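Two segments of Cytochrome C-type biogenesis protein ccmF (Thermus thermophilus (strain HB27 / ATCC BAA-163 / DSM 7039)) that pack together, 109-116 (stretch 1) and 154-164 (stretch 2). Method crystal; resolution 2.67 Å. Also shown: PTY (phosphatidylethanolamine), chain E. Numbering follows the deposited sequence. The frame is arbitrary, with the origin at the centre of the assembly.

Stretch 1, residues 109-116: ALEGSILL
Stretch 2, residues 154-164: GVMATIASPFE

Residues 110-116 form a helix that continues later in the chain, with Ala109 at its N-cap position. Stretch 2 enters as helix at Gly154 and leaves as an irregular segment from Thr158 to Glu164. Ala160 has phi/psi of 59/53, a left-handed turn that alanine tolerates. The backbones come closest at Glu111 and Pro162, whose CA atoms lie 4.9 Å apart. No hydrogen bond crosses between the stretches. The contact rests on packing and buries 416 Å², both sides summed.

Backbone hydrogen bonds set each stretch. In the helix, Ile114 N donates to Leu110 O at 2.9 Å, Leu115 N to Glu111 O at 3.0 Å and Leu116 N to Gly112 O at 2.9 Å. In stretch 2, Thr158 N donates to Gly154 O at 2.9 Å. A weak bond of 3.1 Å runs from Phe163 N to Ser161 OG. Ser113, with chi1 p, has its OG close to the backbone of its own helix and makes no contact with stretch 2.

Apolar side chains do most of the packing. Ile114 points toward stretch 2 with chi1 p and chi2 t. Its CD1 lies 3.8 Å from Met156 CG, 4.2 Å from Val155 CG1 and 4.2 Å from Ala160 CB. The small methyl of Ala160 also meets Leu110, whose CD2 lies 3.9 Å from Ala160 CB; Leu110 is t, t and starts sideways, but its end comes nearer. Leu115 points toward stretch 2 with chi1 t and chi2 p. Its CB is 3.9 Å from Met156 SD, while its CD2 is 4.3 Å from Pro162 CG and 3.9 Å from Phe163 CZ. The Phe163 ring has chi1 m and chi2 -69°, and meets this methyl obliquely.

Other contacts join side chains to backbone. Met156 is t, t, m, a long flexible chain whose CE reaches the helix, 3.3 Å from Ile114 O and 3.7 Å from Leu115 CA. Glu111 points toward stretch 2 with chi1 m and chi2 94°. Its aliphatic part does the packing: CB lies 3.5 Å from Pro162 N, and CG lies 3.5 Å from Ala160 O and 3.6 Å from Ser161 O. Pro162, with C-gamma endo pucker, offers its CD 3.8 Å from Glu111 CB. Gly112 has no side chain, and its N lies 4.4 Å from Pro162 CB.

The lipid PTY borders stretch 2. Its C36 lies 3.9 Å from Gly154 C, and its C34 lies 3.9 Å from Thr158 CG2. A CB on Gly154 would clash with PTY C37.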

# COMPACT_ATOMS: atom_id res chain seq x y z
N ALA A 109 -7.52 -16.15 5.33
CA ALA A 109 -8.05 -15.54 6.54
C ALA A 109 -6.90 -15.18 7.48
O ALA A 109 -5.75 -15.05 7.07
CB ALA A 109 -9.09 -16.45 7.20
N LEU A 110 -7.23 -15.01 8.77
CA LEU A 110 -6.38 -14.25 9.69
C LEU A 110 -5.10 -15.00 10.06
O LEU A 110 -4.00 -14.44 9.97
CB LEU A 110 -7.21 -13.87 10.94
CG LEU A 110 -6.73 -12.96 12.09
CD1 LEU A 110 -7.96 -12.35 12.74
CD2 LEU A 110 -5.90 -13.65 13.16
N GLU A 111 -5.24 -16.24 10.56
CA GLU A 111 -4.12 -16.98 11.15
C GLU A 111 -3.03 -17.33 10.12
O GLU A 111 -1.83 -17.21 10.40
CB GLU A 111 -4.64 -18.24 11.83
CG GLU A 111 -5.77 -18.02 12.85
CD GLU A 111 -7.17 -18.20 12.26
OE1 GLU A 111 -8.04 -17.36 12.56
OE2 GLU A 111 -7.39 -19.16 11.50
N GLY A 112 -3.44 -17.78 8.93
CA GLY A 112 -2.47 -17.99 7.86
C GLY A 112 -1.81 -16.71 7.39
O GLY A 112 -0.63 -16.71 7.02
N SER A 113 -2.54 -15.59 7.43
CA SER A 113 -1.95 -14.33 6.99
C SER A 113 -0.95 -13.80 8.00
O SER A 113 0.05 -13.19 7.62
CB SER A 113 -3.03 -13.29 6.69
OG SER A 113 -3.87 -13.07 7.80
N ILE A 114 -1.18 -14.04 9.30
CA ILE A 114 -0.13 -13.63 10.24
C ILE A 114 1.03 -14.62 10.21
O ILE A 114 2.16 -14.24 10.56
CB ILE A 114 -0.66 -13.39 11.67
CG1 ILE A 114 -1.52 -14.53 12.19
CG2 ILE A 114 -1.46 -12.11 11.74
CD1 ILE A 114 -1.46 -14.71 13.70
N LEU A 115 0.81 -15.86 9.75
CA LEU A 115 1.95 -16.74 9.47
C LEU A 115 2.80 -16.22 8.30
O LEU A 115 4.03 -16.19 8.39
CB LEU A 115 1.48 -18.18 9.21
CG LEU A 115 2.50 -19.28 8.85
CD1 LEU A 115 3.78 -19.23 9.71
CD2 LEU A 115 1.88 -20.66 8.94
N LEU A 116 2.16 -15.79 7.21
CA LEU A 116 2.91 -15.22 6.08
C LEU A 116 3.56 -13.89 6.47
O LEU A 116 4.66 -13.56 6.01
CB LEU A 116 1.98 -15.07 4.87
CG LEU A 116 2.41 -14.64 3.45
CD1 LEU A 116 2.46 -13.12 3.22
CD2 LEU A 116 3.77 -15.26 3.10
N GLY A 154 4.06 -15.25 19.13
CA GLY A 154 3.22 -15.32 20.32
C GLY A 154 1.75 -15.16 20.01
O GLY A 154 0.92 -15.98 20.43
N VAL A 155 1.40 -14.16 19.19
CA VAL A 155 0.00 -13.92 18.81
C VAL A 155 -0.48 -14.98 17.83
O VAL A 155 -1.67 -15.04 17.48
CB VAL A 155 -0.17 -12.49 18.25
CG1 VAL A 155 0.16 -12.39 16.75
CG2 VAL A 155 -1.56 -11.93 18.55
N MET A 156 0.45 -15.73 17.24
CA MET A 156 0.11 -16.91 16.46
C MET A 156 0.01 -18.16 17.32
O MET A 156 -0.59 -19.15 16.90
CB MET A 156 1.15 -17.09 15.36
CG MET A 156 0.71 -17.84 14.11
SD MET A 156 2.13 -17.99 13.01
CE MET A 156 2.81 -16.32 13.07
N ALA A 157 0.66 -18.19 18.49
CA ALA A 157 0.67 -19.43 19.27
C ALA A 157 -0.34 -19.48 20.40
O ALA A 157 -1.06 -20.48 20.50
CB ALA A 157 2.06 -19.69 19.86
N THR A 158 -0.46 -18.45 21.24
CA THR A 158 -1.40 -18.58 22.36
C THR A 158 -2.82 -18.25 21.90
O THR A 158 -3.78 -18.90 22.33
CB THR A 158 -0.97 -17.73 23.58
OG1 THR A 158 -1.99 -17.81 24.59
CG2 THR A 158 -0.72 -16.24 23.26
N ILE A 159 -2.95 -17.28 21.02
CA ILE A 159 -4.19 -16.89 20.38
C ILE A 159 -3.95 -17.14 18.90
O ILE A 159 -2.80 -17.37 18.52
CB ILE A 159 -4.50 -15.41 20.74
CG1 ILE A 159 -5.98 -15.14 20.98
CG2 ILE A 159 -3.93 -14.42 19.74
CD1 ILE A 159 -6.18 -13.69 21.36
N ALA A 160 -5.04 -17.29 18.11
CA ALA A 160 -5.02 -17.15 16.63
C ALA A 160 -4.07 -18.13 15.92
O ALA A 160 -3.19 -17.72 15.16
CB ALA A 160 -4.70 -15.71 16.22
N SER A 161 -4.21 -19.42 16.22
CA SER A 161 -3.33 -20.42 15.62
C SER A 161 -3.90 -20.97 14.32
O SER A 161 -5.10 -21.25 14.25
CB SER A 161 -3.06 -21.55 16.61
OG SER A 161 -2.69 -22.73 15.93
N PRO A 162 -3.10 -21.08 13.26
CA PRO A 162 -3.56 -21.77 12.05
C PRO A 162 -3.81 -23.27 12.23
O PRO A 162 -4.71 -23.81 11.57
CB PRO A 162 -2.43 -21.50 11.05
CG PRO A 162 -1.25 -21.14 11.87
CD PRO A 162 -1.78 -20.44 13.07
N PHE A 163 -3.08 -23.94 13.11
CA PHE A 163 -3.10 -25.41 13.17
C PHE A 163 -3.96 -25.92 14.34
O PHE A 163 -3.47 -26.47 15.32
CB PHE A 163 -1.68 -25.94 13.24
CG PHE A 163 -0.76 -25.33 12.22
CD1 PHE A 163 -0.92 -25.61 10.87
CD2 PHE A 163 0.23 -24.44 12.61
CE1 PHE A 163 -0.09 -25.04 9.92
CE2 PHE A 163 1.07 -23.86 11.67
CZ PHE A 163 0.91 -24.16 10.33
N GLU A 164 -5.27 -25.70 14.21
CA GLU A 164 -6.25 -26.20 15.17
C GLU A 164 -6.80 -27.57 14.74
O GLU A 164 -6.25 -28.24 13.87
CB GLU A 164 -7.39 -25.20 15.33
CG GLU A 164 -7.52 -24.60 16.72
CD GLU A 164 -8.91 -24.06 16.98
OE1 GLU A 164 -9.58 -24.56 17.92
OE2 GLU A 164 -9.36 -23.15 16.25
C1 PTY E . -6.80 -11.64 26.55
C2 PTY E . -13.74 -11.36 28.30
C3 PTY E . -12.95 -10.49 27.33
O4 PTY E . -6.55 -12.58 25.56
C5 PTY E . -8.38 -10.01 25.42
C6 PTY E . -6.97 -10.22 26.00
O7 PTY E . -5.96 -9.91 25.05
C8 PTY E . -4.85 -9.17 25.54
O10 PTY E . -4.77 -8.94 26.70
C11 PTY E . -3.74 -8.65 24.61
C12 PTY E . -2.54 -8.05 25.38
C13 PTY E . -1.73 -7.04 24.54
C14 PTY E . -0.20 -7.19 24.68
C15 PTY E . 0.54 -6.81 23.39
C16 PTY E . 1.95 -6.24 23.64
C17 PTY E . 3.01 -7.09 22.92
C18 PTY E . 4.26 -6.30 22.52
C19 PTY E . 5.35 -7.24 22.01
C20 PTY E . 6.71 -6.52 21.94
C21 PTY E . 7.87 -7.53 22.00
C22 PTY E . 9.01 -6.99 22.87
C23 PTY E . 9.91 -6.04 22.07
C24 PTY E . 11.13 -5.62 22.91
C25 PTY E . 12.16 -4.86 22.07
C26 PTY E . 12.34 -3.44 22.63
C27 PTY E . 13.80 -3.00 22.52
C28 PTY E . 13.85 -1.48 22.60
C29 PTY E . 15.22 -1.00 23.07
C30 PTY E . -5.85 -13.70 26.04
C31 PTY E . -4.33 -13.61 26.21
O30 PTY E . -6.43 -14.69 26.34
C32 PTY E . -3.70 -13.11 24.91
C33 PTY E . -2.23 -12.76 25.10
C34 PTY E . -1.59 -12.50 23.73
C35 PTY E . -0.13 -12.08 23.90
C36 PTY E . 0.70 -12.46 22.68
C37 PTY E . 2.16 -12.69 23.09
C38 PTY E . 3.07 -11.70 22.37
C39 PTY E . 4.50 -11.77 22.91
C40 PTY E . 4.77 -10.55 23.79
C41 PTY E . 6.26 -10.40 24.08
C42 PTY E . 6.61 -11.11 25.38
C43 PTY E . 7.89 -10.52 25.96
C44 PTY E . 9.04 -11.50 25.70
P1 PTY E . -10.35 -10.65 27.12
O11 PTY E . -11.87 -11.21 26.81
O12 PTY E . -10.41 -9.17 27.41
O13 PTY E . -9.84 -11.35 28.36
O14 PTY E . -9.31 -10.97 25.87
N1 PTY E . -13.78 -10.71 29.60